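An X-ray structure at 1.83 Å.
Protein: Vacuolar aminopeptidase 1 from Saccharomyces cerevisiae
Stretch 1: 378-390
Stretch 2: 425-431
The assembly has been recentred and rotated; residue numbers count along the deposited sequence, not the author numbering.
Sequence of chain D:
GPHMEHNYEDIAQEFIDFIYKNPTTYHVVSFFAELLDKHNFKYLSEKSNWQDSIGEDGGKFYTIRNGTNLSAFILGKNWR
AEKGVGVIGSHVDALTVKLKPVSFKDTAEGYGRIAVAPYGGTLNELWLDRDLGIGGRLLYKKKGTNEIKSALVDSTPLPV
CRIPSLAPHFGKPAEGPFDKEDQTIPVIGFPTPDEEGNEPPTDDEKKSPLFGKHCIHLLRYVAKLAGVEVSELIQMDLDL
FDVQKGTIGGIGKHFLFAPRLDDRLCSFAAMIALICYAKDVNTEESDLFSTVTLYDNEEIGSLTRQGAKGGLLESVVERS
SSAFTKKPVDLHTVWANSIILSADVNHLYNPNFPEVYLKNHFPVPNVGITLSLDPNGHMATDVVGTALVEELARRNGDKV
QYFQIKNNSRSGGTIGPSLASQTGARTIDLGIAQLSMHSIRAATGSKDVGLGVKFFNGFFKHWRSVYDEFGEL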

ATOM      1  N   HIS D 378      22.411  30.161  -5.075  1.00 15.40           N
ATOM      2  CA  HIS D 378      21.332  30.487  -6.006  1.00 17.03           C
ATOM      3  C   HIS D 378      21.384  31.958  -6.410  1.00 17.11           C
ATOM      4  O   HIS D 378      20.912  32.330  -7.485  1.00 16.63           O
ATOM      5  CB  HIS D 378      19.966  30.165  -5.396  1.00 19.14           C
ATOM      6  CG  HIS D 378      19.778  28.713  -5.093  1.00 23.28           C
ATOM      7  ND1 HIS D 378      20.200  28.139  -3.913  1.00 25.58           N
ATOM      8  CD2 HIS D 378      19.265  27.705  -5.839  1.00 26.20           C
ATOM      9  CE1 HIS D 378      19.957  26.841  -3.945  1.00 25.68           C
ATOM     10  NE2 HIS D 378      19.390  26.552  -5.102  1.00 27.59           N
ATOM     11  N   MET D 379      21.950  32.785  -5.534  1.00 15.17           N
ATOM     12  CA  MET D 379      22.100  34.220  -5.783  1.00 15.63           C
ATOM     13  C   MET D 379      23.584  34.545  -5.599  1.00 14.88           C
ATOM     14  O   MET D 379      24.267  33.881  -4.826  1.00 15.94           O
ATOM     15  CB  MET D 379      21.275  35.032  -4.782  1.00 14.15           C
ATOM     16  CG  MET D 379      19.775  34.744  -4.804  1.00 16.24           C
ATOM     17  SD  MET D 379      19.002  35.172  -6.375  1.00 19.08           S
ATOM     18  CE  MET D 379      17.717  33.921  -6.474  1.00 19.24           C
ATOM     19  N   ALA D 380      24.077  35.559  -6.301  1.00 14.91           N
ATOM     20  CA  ALA D 380      25.490  35.942  -6.206  1.00 15.61           C
ATOM     21  C   ALA D 380      25.749  36.980  -5.112  1.00 15.63           C
ATOM     22  O   ALA D 380      26.902  37.286  -4.792  1.00 14.12           O
ATOM     23  CB  ALA D 380      25.967  36.480  -7.549  1.00 14.03           C
ATOM     24  N   THR D 381      24.670  37.512  -4.544  1.00 15.16           N
ATOM     25  CA  THR D 381      24.740  38.526  -3.493  1.00 15.50           C
ATOM     26  C   THR D 381      25.680  38.135  -2.349  1.00 17.42           C
ATOM     27  O   THR D 381      25.602  37.021  -1.820  1.00 16.12           O
ATOM     28  CB  THR D 381      23.334  38.793  -2.912  1.00 15.24           C
ATOM     29  OG1 THR D 381      22.440  39.141  -3.977  1.00 15.59           O
ATOM     30  CG2 THR D 381      23.372  39.934  -1.899  1.00 17.16           C
ATOM     31  N   ASP D 382      26.575  39.050  -1.976  1.00 15.57           N
ATOM     32  CA  ASP D 382      27.513  38.799  -0.883  1.00 16.76           C
ATOM     33  C   ASP D 382      27.439  39.925   0.151  1.00 16.64           C
ATOM     34  O   ASP D 382      26.695  40.894  -0.029  1.00 16.62           O
ATOM     35  CB  ASP D 382      28.951  38.639  -1.405  1.00 17.67           C
ATOM     36  CG  ASP D 382      29.475  39.885  -2.106  1.00 20.28           C
ATOM     37  OD1 ASP D 382      28.840  40.955  -2.001  1.00 18.63           O
ATOM     38  OD2 ASP D 382      30.538  39.790  -2.756  1.00 20.24           O
ATOM     39  N   VAL D 383      28.214  39.802   1.227  1.00 16.81           N
ATOM     40  CA  VAL D 383      28.184  40.791   2.302  1.00 16.46           C
ATOM     41  C   VAL D 383      28.573  42.201   1.870  1.00 16.89           C
ATOM     42  O   VAL D 383      27.952  43.172   2.299  1.00 16.46           O
ATOM     43  CB  VAL D 383      29.064  40.336   3.503  1.00 18.54           C
ATOM     44  CG1 VAL D 383      30.539  40.370   3.132  1.00 18.08           C
ATOM     45  CG2 VAL D 383      28.774  41.206   4.717  1.00 18.97           C
ATOM     46  N   VAL D 384      29.594  42.325   1.023  1.00 15.59           N
ATOM     47  CA  VAL D 384      30.009  43.646   0.555  1.00 16.11           C
ATOM     48  C   VAL D 384      28.942  44.236  -0.365  1.00 16.75           C
ATOM     49  O   VAL D 384      28.614  45.418  -0.272  1.00 16.85           O
ATOM     50  CB  VAL D 384      31.355  43.577  -0.197  1.00 15.84           C
ATOM     51  CG1 VAL D 384      31.669  44.922  -0.844  1.00 17.19           C
ATOM     52  CG2 VAL D 384      32.461  43.195   0.770  1.00 17.26           C
ATOM     53  N   GLY D 385      28.394  43.404  -1.247  1.00 16.47           N
ATOM     54  CA  GLY D 385      27.363  43.873  -2.158  1.00 15.94           C
ATOM     55  C   GLY D 385      26.117  44.312  -1.415  1.00 16.43           C
ATOM     56  O   GLY D 385      25.453  45.272  -1.807  1.00 16.15           O
ATOM     57  N   THR D 386      25.788  43.605  -0.339  1.00 16.48           N
ATOM     58  CA  THR D 386      24.621  43.950   0.461  1.00 16.45           C
ATOM     59  C   THR D 386      24.862  45.320   1.091  1.00 17.77           C
ATOM     60  O   THR D 386      23.994  46.194   1.054  1.00 17.10           O
ATOM     61  CB  THR D 386      24.378  42.908   1.576  1.00 18.30           C
ATOM     62  OG1 THR D 386      24.051  41.644   0.984  1.00 19.92           O
ATOM     63  CG2 THR D 386      23.235  43.344   2.484  1.00 15.97           C
ATOM     64  N   ALA D 387      26.051  45.502   1.656  1.00 17.34           N
ATOM     65  CA  ALA D 387      26.409  46.768   2.287  1.00 18.00           C
ATOM     66  C   ALA D 387      26.382  47.909   1.270  1.00 17.15           C
ATOM     67  O   ALA D 387      25.894  49.001   1.563  1.00 17.93           O
ATOM     68  CB  ALA D 387      27.796  46.661   2.920  1.00 16.31           C
ATOM     69  N   LEU D 388      26.902  47.648   0.074  1.00 17.46           N
ATOM     70  CA  LEU D 388      26.937  48.662  -0.974  1.00 17.95           C
ATOM     71  C   LEU D 388      25.541  49.125  -1.363  1.00 17.66           C
ATOM     72  O   LEU D 388      25.296  50.321  -1.501  1.00 16.36           O
ATOM     73  CB  LEU D 388      27.675  48.134  -2.207  1.00 17.77           C
ATOM     74  CG  LEU D 388      27.748  49.119  -3.381  1.00 21.59           C
ATOM     75  CD1 LEU D 388      29.066  48.960  -4.100  1.00 23.66           C
ATOM     76  CD2 LEU D 388      26.579  48.889  -4.326  1.00 22.51           C
ATOM     77  N   VAL D 389      24.624  48.178  -1.542  1.00 17.81           N
ATOM     78  CA  VAL D 389      23.258  48.523  -1.909  1.00 16.98           C
ATOM     79  C   VAL D 389      22.552  49.269  -0.778  1.00 17.39           C
ATOM     80  O   VAL D 389      21.793  50.208  -1.021  1.00 16.19           O
ATOM     81  CB  VAL D 389      22.442  47.258  -2.286  1.00 18.41           C
ATOM     82  CG1 VAL D 389      20.953  47.589  -2.367  1.00 18.71           C
ATOM     83  CG2 VAL D 389      22.927  46.721  -3.623  1.00 18.89           C
ATOM     84  N   GLU D 390      22.805  48.867   0.462  1.00 18.40           N
ATOM     85  CA  GLU D 390      22.163  49.536   1.583  1.00 17.92           C
ATOM     86  C   GLU D 390      22.718  50.951   1.759  1.00 18.42           C
ATOM     87  O   GLU D 390      21.980  51.873   2.101  1.00 19.44           O
ATOM     88  CB  GLU D 390      22.317  48.690   2.856  1.00 18.12           C
ATOM     89  CG  GLU D 390      21.713  47.291   2.667  1.00 20.29           C
ATOM     90  CD  GLU D 390      21.646  46.448   3.932  1.00 21.83           C
ATOM     91  OE1 GLU D 390      22.641  46.394   4.684  1.00 20.54           O
ATOM     92  OE2 GLU D 390      20.592  45.816   4.161  1.00 23.14           O
TER
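Stretch 2, residues 425-431: ARTIDLG

Stretch 2 is an extended segment, with residues through Gly431 in a strand. It packs against the loop 378-382 and the helix that begins at Val383. Strand and helix axes approach to 8.1 Å, and their N-to-C directions differ by 65° (signed crossing angle -65°). The backbones are closest at the loop, where Thr381 CA and Ile428 CA are 4.4 Å apart. The two stretches together bury 580 Å².

Arg426 packs against the start of the helix. Its CA-to-CB bond points sideways, but the side chain runs t, t and then turns at chi3 (-81°, m), which brings the guanidinium to Asp382. Arg426 NE donates to Asp382 OD2 at 2.8 Å, nearly straight at 174°, within a salt bridge. Asp382 is the N-cap. Its chi1 is p (62°), and its other oxygen, OD1, accepts from Gly385 N at 2.6 Å. One carboxylate thus caps the helix and holds the arginine. Val384 lies over one face of the guanidinium, with Val384 CB 3.4 Å from Arg426 CZ. Arg426 NH1 and NH2 are bonded elsewhere in the structure.

Thr427 meets Ala380, with their CB atoms 3.9 Å apart. Two waters sit between the backbones here. Water 1 accepts from Thr427 N at 2.9 Å and lies 3.0 Å from Ala380 O. Water 2 accepts from Asp382 N at 2.9 Å and donates to Thr427 O at 2.8 Å. Thr427 has chi1 m, and its OG1 donates to Ala425 O at 3.0 Å.

Ile428 starts away from stretch 1, but its end comes nearer. With chi1 m and chi2 t, Ile428 CD1 lies 3.6 Å from Gly385 O and 4.1 Å from Leu388 CD2. Ile428 CG2 lies 3.8 Å from Val389 CG2. Gly385 leaves room for this side chain: an ideal CB there would be 2.8 Å from Ile428 CG1, a clash.

The CA-to-CB bond of Asp429 points toward stretch 1. Its chi1 of -87° (m) places OD2 2.8 Å from Ala380 N, which donates to it at 177°. OD1 is bonded elsewhere in the structure. The backbone of Asp429 is also held: its N donates to Thr381 OG1 at 2.9 Å, less straight at 141°. Thr381 has chi1 m, which puts OG1 within reach. Met379 is m at chi1 and chi2, and its SD rests 3.7 Å from Asp429 CB.

Leu430 starts sideways with chi1 and chi2 both p. Its CD2 reaches to 4.1 Å from Val389 CG2. Gly431 makes no contact with stretch 1.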

ATOM      1  N   ALA D 425      33.405  39.910 -11.534  1.00 15.32           N
ATOM      2  CA  ALA D 425      32.952  41.124 -10.859  1.00 14.72           C
ATOM      3  C   ALA D 425      31.925  40.855  -9.768  1.00 15.61           C
ATOM      4  O   ALA D 425      31.089  39.962  -9.896  1.00 15.39           O
ATOM      5  CB  ALA D 425      32.361  42.097 -11.878  1.00 11.77           C
ATOM      6  N   ARG D 426      31.994  41.636  -8.695  1.00 14.90           N
ATOM      7  CA  ARG D 426      31.041  41.503  -7.602  1.00 14.18           C
ATOM      8  C   ARG D 426      29.657  41.739  -8.198  1.00 14.33           C
ATOM      9  O   ARG D 426      29.409  42.753  -8.860  1.00 12.98           O
ATOM     10  CB  ARG D 426      31.350  42.523  -6.506  1.00 14.51           C
ATOM     11  CG  ARG D 426      30.324  42.570  -5.392  1.00 16.94           C
ATOM     12  CD  ARG D 426      30.911  43.192  -4.136  1.00 17.40           C
ATOM     13  NE  ARG D 426      31.706  42.236  -3.365  1.00 18.46           N
ATOM     14  CZ  ARG D 426      32.973  42.427  -3.008  1.00 20.62           C
ATOM     15  NH1 ARG D 426      33.608  41.506  -2.299  1.00 20.02           N
ATOM     16  NH2 ARG D 426      33.613  43.534  -3.372  1.00 19.86           N
ATOM     17  N   THR D 427      28.760  40.788  -7.966  1.00 14.02           N
ATOM     18  CA  THR D 427      27.413  40.849  -8.513  1.00 13.33           C
ATOM     19  C   THR D 427      26.375  40.777  -7.402  1.00 12.77           C
ATOM     20  O   THR D 427      26.513  39.997  -6.460  1.00 12.86           O
ATOM     21  CB  THR D 427      27.205  39.682  -9.498  1.00 14.04           C
ATOM     22  OG1 THR D 427      28.164  39.790 -10.559  1.00 15.45           O
ATOM     23  CG2 THR D 427      25.792  39.686 -10.070  1.00 13.59           C
ATOM     24  N   ILE D 428      25.338  41.599  -7.522  1.00 11.94           N
ATOM     25  CA  ILE D 428      24.279  41.656  -6.526  1.00 12.49           C
ATOM     26  C   ILE D 428      22.934  41.301  -7.142  1.00 13.43           C
ATOM     27  O   ILE D 428      22.476  41.963  -8.076  1.00 12.28           O
ATOM     28  CB  ILE D 428      24.192  43.074  -5.924  1.00 16.76           C
ATOM     29  CG1 ILE D 428      25.574  43.488  -5.411  1.00 20.79           C
ATOM     30  CG2 ILE D 428      23.162  43.114  -4.795  1.00 17.55           C
ATOM     31  CD1 ILE D 428      25.816  44.977  -5.425  1.00 22.02           C
ATOM     32  N   ASP D 429      22.308  40.246  -6.630  1.00 12.53           N
ATOM     33  CA  ASP D 429      21.003  39.840  -7.127  1.00 12.13           C
ATOM     34  C   ASP D 429      19.929  40.571  -6.337  1.00 12.57           C
ATOM     35  O   ASP D 429      19.911  40.536  -5.109  1.00 12.48           O
ATOM     36  CB  ASP D 429      20.819  38.323  -6.989  1.00 14.23           C
ATOM     37  CG  ASP D 429      21.352  37.560  -8.191  1.00 12.74           C
ATOM     38  OD1 ASP D 429      20.710  37.607  -9.263  1.00 15.03           O
ATOM     39  OD2 ASP D 429      22.414  36.920  -8.064  1.00 14.70           O
ATOM     40  N   LEU D 430      19.046  41.255  -7.056  1.00 12.31           N
ATOM     41  CA  LEU D 430      17.958  42.000  -6.442  1.00 11.48           C
ATOM     42  C   LEU D 430      16.898  42.216  -7.505  1.00 12.29           C
ATOM     43  O   LEU D 430      17.066  41.804  -8.649  1.00 13.89           O
ATOM     44  CB  LEU D 430      18.463  43.350  -5.915  1.00 11.67           C
ATOM     45  CG  LEU D 430      19.339  44.216  -6.832  1.00 12.98           C
ATOM     46  CD1 LEU D 430      18.554  44.687  -8.043  1.00 14.74           C
ATOM     47  CD2 LEU D 430      19.856  45.420  -6.034  1.00 13.86           C
ATOM     48  N   GLY D 431      15.803  42.862  -7.135  1.00 12.13           N
ATOM     49  CA  GLY D 431      14.767  43.097  -8.115  1.00 13.58           C
ATOM     50  C   GLY D 431      13.504  43.628  -7.492  1.00 13.41           C
ATOM     51  O   GLY D 431      13.437  43.839  -6.283  1.00 13.16           O
TER
HETATM   52  O   HOH W   1      29.191  38.419  -6.339  1.00 14.08           O
HETATM   53  O   HOH W   2      27.046  41.067  -3.950  1.00 16.34           O